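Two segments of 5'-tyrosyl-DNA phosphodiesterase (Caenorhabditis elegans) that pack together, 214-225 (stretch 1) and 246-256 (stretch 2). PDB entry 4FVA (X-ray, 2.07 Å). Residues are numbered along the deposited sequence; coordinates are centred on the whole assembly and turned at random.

Stretch 1 214-225: RFDRLYWSGPLD
Stretch 2 246-256: DHWAINATFFA

A buried side-chain hydrogen bond joins the start of strand 216-221 to the loop just before strand 249-255, beside a mainly apolar contact: His247 ND1 donates to Asp216 OD2 at 2.7 Å, nearly straight at 166°, with the carboxylate oxygen at the edge of the imidazole and near its plane. Both side chains are m at chi1 (Asp216 -53°, His247 -69°). Both are buried, and OD2 is also hydrogen-bonded elsewhere in the structure. Phe215 (chi1 -79°) sets its own ring edge beside the same imidazole, CD2 to His247 CE1 4.2 Å.

Strands 216-221 and 249-255 run the same way, 20° apart, their axes 7.7 Å apart at closest approach, a spacing filled by side chains. Both backbones are extended. In register, Asp216 CA lies 7.1 Å from Ile250 CA, and Leu218 CA 7.9 Å from Ala252 CA. Alternation sends Asp216, Leu218 and Trp220 toward Ile250, Ala252 and Phe254, while Arg217 and Tyr219 point away, as do Ala249 and Asn251.

Ile250 (p, t) extends CD1 to 3.8 Å from Leu218 CG and 3.7 Å from Asp216 O. Leu218 (m, t) also brings CD1 to 4.2 Å from Ala252 CB, a small methyl facing a larger side chain. Phe254 (chi1 -55°, chi2 82°), the residue most covered by the opposing stretch, turns its edge toward the face of Trp220: CE2 is 3.5 Å from Trp220 CD2, with five-membered-ring and phenyl centroids 4.7 Å apart and planes at 57°. Trp220 takes an off-rotamer chi1 of 97°; its NE1 donates to Leu224 O (2.7 Å), linking the indole to the following loop.

The chain passes through Gly222 extended (phi 141°, psi -177°), where a CB would jam against the preceding carbonyl O and clash with Pro223 CD, and then turns at Pro223 (phi -73°, psi 2°). Beyond it, CA atoms of Leu224 and Ala256 approach to 4.8 Å. Leu224 (m, t) places CD1 4.0 Å from Phe254 CB and CD2 4.0 Å from Ala256 CB, closing the apolar layer.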

# COMPACT_ATOMS: atom_id res chain seq x y z
N ARG A 214 -4.75 11.84 -4.48
CA ARG A 214 -4.93 10.40 -4.47
C ARG A 214 -3.57 9.75 -4.62
O ARG A 214 -3.27 9.14 -5.64
CB ARG A 214 -5.88 9.98 -5.59
CG ARG A 214 -6.26 8.51 -5.52
CD ARG A 214 -7.53 8.23 -6.33
NE ARG A 214 -7.29 8.19 -7.77
CZ ARG A 214 -6.92 7.09 -8.43
NH1 ARG A 214 -6.72 5.95 -7.78
NH2 ARG A 214 -6.74 7.14 -9.75
N PHE A 215 -2.78 9.89 -3.56
CA PHE A 215 -1.40 9.43 -3.53
C PHE A 215 -1.32 7.91 -3.43
O PHE A 215 -0.40 7.29 -3.95
CB PHE A 215 -0.67 10.04 -2.32
CG PHE A 215 -0.24 11.49 -2.51
CD1 PHE A 215 -0.03 12.01 -3.78
CD2 PHE A 215 -0.02 12.31 -1.40
CE1 PHE A 215 0.38 13.34 -3.94
CE2 PHE A 215 0.40 13.63 -1.55
CZ PHE A 215 0.60 14.15 -2.82
N ASP A 216 -2.27 7.33 -2.72
CA ASP A 216 -2.23 5.91 -2.43
C ASP A 216 -3.13 5.15 -3.40
O ASP A 216 -4.31 5.44 -3.52
CB ASP A 216 -2.65 5.70 -0.98
CG ASP A 216 -1.84 6.55 -0.02
OD1 ASP A 216 -0.72 6.13 0.31
OD2 ASP A 216 -2.29 7.66 0.37
N ARG A 217 -2.55 4.17 -4.10
CA ARG A 217 -3.30 3.47 -5.13
C ARG A 217 -2.96 1.99 -5.16
O ARG A 217 -1.89 1.58 -4.72
CB ARG A 217 -3.03 4.07 -6.51
CG ARG A 217 -3.27 5.58 -6.59
CD ARG A 217 -3.15 6.10 -8.02
NE ARG A 217 -3.19 7.57 -8.07
CZ ARG A 217 -3.30 8.28 -9.19
NH1 ARG A 217 -3.37 7.67 -10.37
NH2 ARG A 217 -3.33 9.60 -9.13
N LEU A 218 -3.88 1.21 -5.70
CA LEU A 218 -3.67 -0.22 -5.89
C LEU A 218 -4.07 -0.58 -7.32
O LEU A 218 -5.18 -0.28 -7.76
CB LEU A 218 -4.53 -1.02 -4.91
CG LEU A 218 -3.85 -1.26 -3.56
CD1 LEU A 218 -4.83 -1.83 -2.53
CD2 LEU A 218 -2.64 -2.20 -3.76
N TYR A 219 -3.15 -1.23 -8.03
CA TYR A 219 -3.41 -1.73 -9.36
C TYR A 219 -3.43 -3.24 -9.28
O TYR A 219 -2.75 -3.82 -8.42
CB TYR A 219 -2.32 -1.27 -10.34
CG TYR A 219 -2.24 0.22 -10.51
CD1 TYR A 219 -1.44 0.99 -9.69
CD2 TYR A 219 -2.98 0.86 -11.49
CE1 TYR A 219 -1.37 2.37 -9.84
CE2 TYR A 219 -2.92 2.23 -11.66
CZ TYR A 219 -2.11 2.97 -10.82
OH TYR A 219 -2.04 4.34 -10.98
N TRP A 220 -4.19 -3.88 -10.17
CA TRP A 220 -4.12 -5.34 -10.24
C TRP A 220 -4.33 -5.91 -11.63
O TRP A 220 -4.90 -5.26 -12.52
CB TRP A 220 -5.08 -5.99 -9.23
CG TRP A 220 -6.40 -6.42 -9.80
CD1 TRP A 220 -6.80 -7.71 -10.06
CD2 TRP A 220 -7.50 -5.58 -10.16
NE1 TRP A 220 -8.08 -7.71 -10.55
CE2 TRP A 220 -8.54 -6.42 -10.62
CE3 TRP A 220 -7.72 -4.20 -10.13
CZ2 TRP A 220 -9.78 -5.92 -11.06
CZ3 TRP A 220 -8.95 -3.70 -10.56
CH2 TRP A 220 -9.96 -4.56 -11.02
N SER A 221 -3.87 -7.14 -11.81
CA SER A 221 -4.17 -7.91 -12.99
C SER A 221 -4.49 -9.29 -12.50
O SER A 221 -3.97 -9.70 -11.45
CB SER A 221 -2.97 -7.95 -13.93
OG SER A 221 -3.17 -8.90 -14.94
N GLY A 222 -5.33 -10.01 -13.24
CA GLY A 222 -5.63 -11.38 -12.88
C GLY A 222 -7.07 -11.80 -13.08
O GLY A 222 -7.90 -11.01 -13.56
N PRO A 223 -7.37 -13.05 -12.69
CA PRO A 223 -8.66 -13.72 -12.95
C PRO A 223 -9.79 -13.18 -12.08
O PRO A 223 -10.92 -13.67 -12.20
CB PRO A 223 -8.36 -15.18 -12.59
CG PRO A 223 -7.26 -15.08 -11.57
CD PRO A 223 -6.42 -13.92 -12.00
N LEU A 224 -9.51 -12.18 -11.26
CA LEU A 224 -10.58 -11.55 -10.48
C LEU A 224 -10.93 -10.23 -11.15
O LEU A 224 -10.08 -9.36 -11.32
CB LEU A 224 -10.13 -11.34 -9.03
CG LEU A 224 -9.76 -12.61 -8.27
CD1 LEU A 224 -9.25 -12.31 -6.86
CD2 LEU A 224 -10.98 -13.53 -8.20
N ASP A 225 -12.20 -10.09 -11.53
CA ASP A 225 -12.60 -8.95 -12.36
C ASP A 225 -13.39 -7.88 -11.63
O ASP A 225 -13.54 -6.76 -12.13
CB ASP A 225 -13.39 -9.45 -13.57
CG ASP A 225 -14.08 -10.77 -13.30
OD1 ASP A 225 -15.14 -10.77 -12.63
OD2 ASP A 225 -13.56 -11.82 -13.74
N ASP A 246 -1.31 10.74 8.65
CA ASP A 246 -1.77 11.84 7.81
C ASP A 246 -2.37 11.32 6.51
O ASP A 246 -2.93 12.10 5.72
CB ASP A 246 -0.67 12.87 7.55
CG ASP A 246 0.49 12.30 6.76
OD1 ASP A 246 0.84 11.11 6.96
OD2 ASP A 246 1.05 13.04 5.93
N HIS A 247 -2.23 10.01 6.26
CA HIS A 247 -2.91 9.32 5.14
C HIS A 247 -4.09 8.46 5.63
O HIS A 247 -4.03 7.86 6.70
CB HIS A 247 -1.96 8.36 4.40
CG HIS A 247 -0.87 9.04 3.62
ND1 HIS A 247 -0.81 9.01 2.24
CD2 HIS A 247 0.22 9.74 4.02
CE1 HIS A 247 0.25 9.68 1.83
NE2 HIS A 247 0.89 10.13 2.89
N TRP A 248 -5.15 8.37 4.82
CA TRP A 248 -6.16 7.35 5.03
C TRP A 248 -5.61 6.04 4.49
O TRP A 248 -4.78 6.04 3.58
CB TRP A 248 -7.46 7.68 4.29
CG TRP A 248 -8.03 9.06 4.55
CD1 TRP A 248 -8.63 9.88 3.63
CD2 TRP A 248 -8.05 9.77 5.79
NE1 TRP A 248 -9.04 11.05 4.24
CE2 TRP A 248 -8.69 11.01 5.56
CE3 TRP A 248 -7.60 9.47 7.08
CZ2 TRP A 248 -8.87 11.95 6.57
CZ3 TRP A 248 -7.79 10.42 8.09
CH2 TRP A 248 -8.41 11.64 7.83
N ALA A 249 -6.08 4.91 5.02
CA ALA A 249 -5.70 3.63 4.42
C ALA A 249 -6.64 3.34 3.26
O ALA A 249 -7.80 3.76 3.27
CB ALA A 249 -5.77 2.51 5.47
N ILE A 250 -6.16 2.64 2.24
CA ILE A 250 -7.04 2.14 1.21
C ILE A 250 -7.26 0.65 1.44
O ILE A 250 -6.37 -0.05 1.93
CB ILE A 250 -6.57 2.44 -0.24
CG1 ILE A 250 -5.22 1.80 -0.54
CG2 ILE A 250 -6.51 3.96 -0.49
CD1 ILE A 250 -4.77 2.05 -1.99
N ASN A 251 -8.45 0.19 1.11
CA ASN A 251 -8.86 -1.18 1.38
C ASN A 251 -9.65 -1.73 0.19
O ASN A 251 -10.79 -1.33 -0.05
CB ASN A 251 -9.71 -1.20 2.66
CG ASN A 251 -10.16 -2.60 3.04
OD1 ASN A 251 -9.45 -3.57 2.83
ND2 ASN A 251 -11.38 -2.71 3.56
N ALA A 252 -9.04 -2.63 -0.58
CA ALA A 252 -9.71 -3.13 -1.77
C ALA A 252 -9.98 -4.62 -1.66
O ALA A 252 -9.07 -5.41 -1.32
CB ALA A 252 -8.87 -2.82 -3.02
N THR A 253 -11.20 -5.01 -2.00
CA THR A 253 -11.59 -6.42 -1.97
C THR A 253 -11.85 -6.89 -3.39
O THR A 253 -12.73 -6.36 -4.09
CB THR A 253 -12.86 -6.64 -1.11
OG1 THR A 253 -12.62 -6.18 0.23
CG2 THR A 253 -13.24 -8.12 -1.09
N PHE A 254 -11.08 -7.89 -3.81
CA PHE A 254 -11.15 -8.38 -5.18
C PHE A 254 -11.90 -9.71 -5.21
O PHE A 254 -11.68 -10.58 -4.36
CB PHE A 254 -9.75 -8.52 -5.78
CG PHE A 254 -8.92 -7.26 -5.71
CD1 PHE A 254 -8.24 -6.92 -4.55
CD2 PHE A 254 -8.81 -6.41 -6.81
CE1 PHE A 254 -7.47 -5.77 -4.48
CE2 PHE A 254 -8.05 -5.25 -6.75
CZ PHE A 254 -7.37 -4.93 -5.58
N PHE A 255 -12.78 -9.86 -6.19
CA PHE A 255 -13.58 -11.07 -6.30
C PHE A 255 -14.03 -11.35 -7.73
O PHE A 255 -13.86 -10.52 -8.63
CB PHE A 255 -14.78 -11.04 -5.34
CG PHE A 255 -15.72 -9.88 -5.56
CD1 PHE A 255 -15.37 -8.60 -5.15
CD2 PHE A 255 -16.94 -10.06 -6.18
CE1 PHE A 255 -16.23 -7.52 -5.34
CE2 PHE A 255 -17.80 -8.99 -6.39
CZ PHE A 255 -17.45 -7.72 -5.97
N ALA A 256 -14.62 -12.53 -7.93
CA ALA A 256 -15.04 -12.97 -9.25
C ALA A 256 -16.54 -12.77 -9.43
O ALA A 256 -16.98 -12.24 -10.45
CB ALA A 256 -14.67 -14.44 -9.46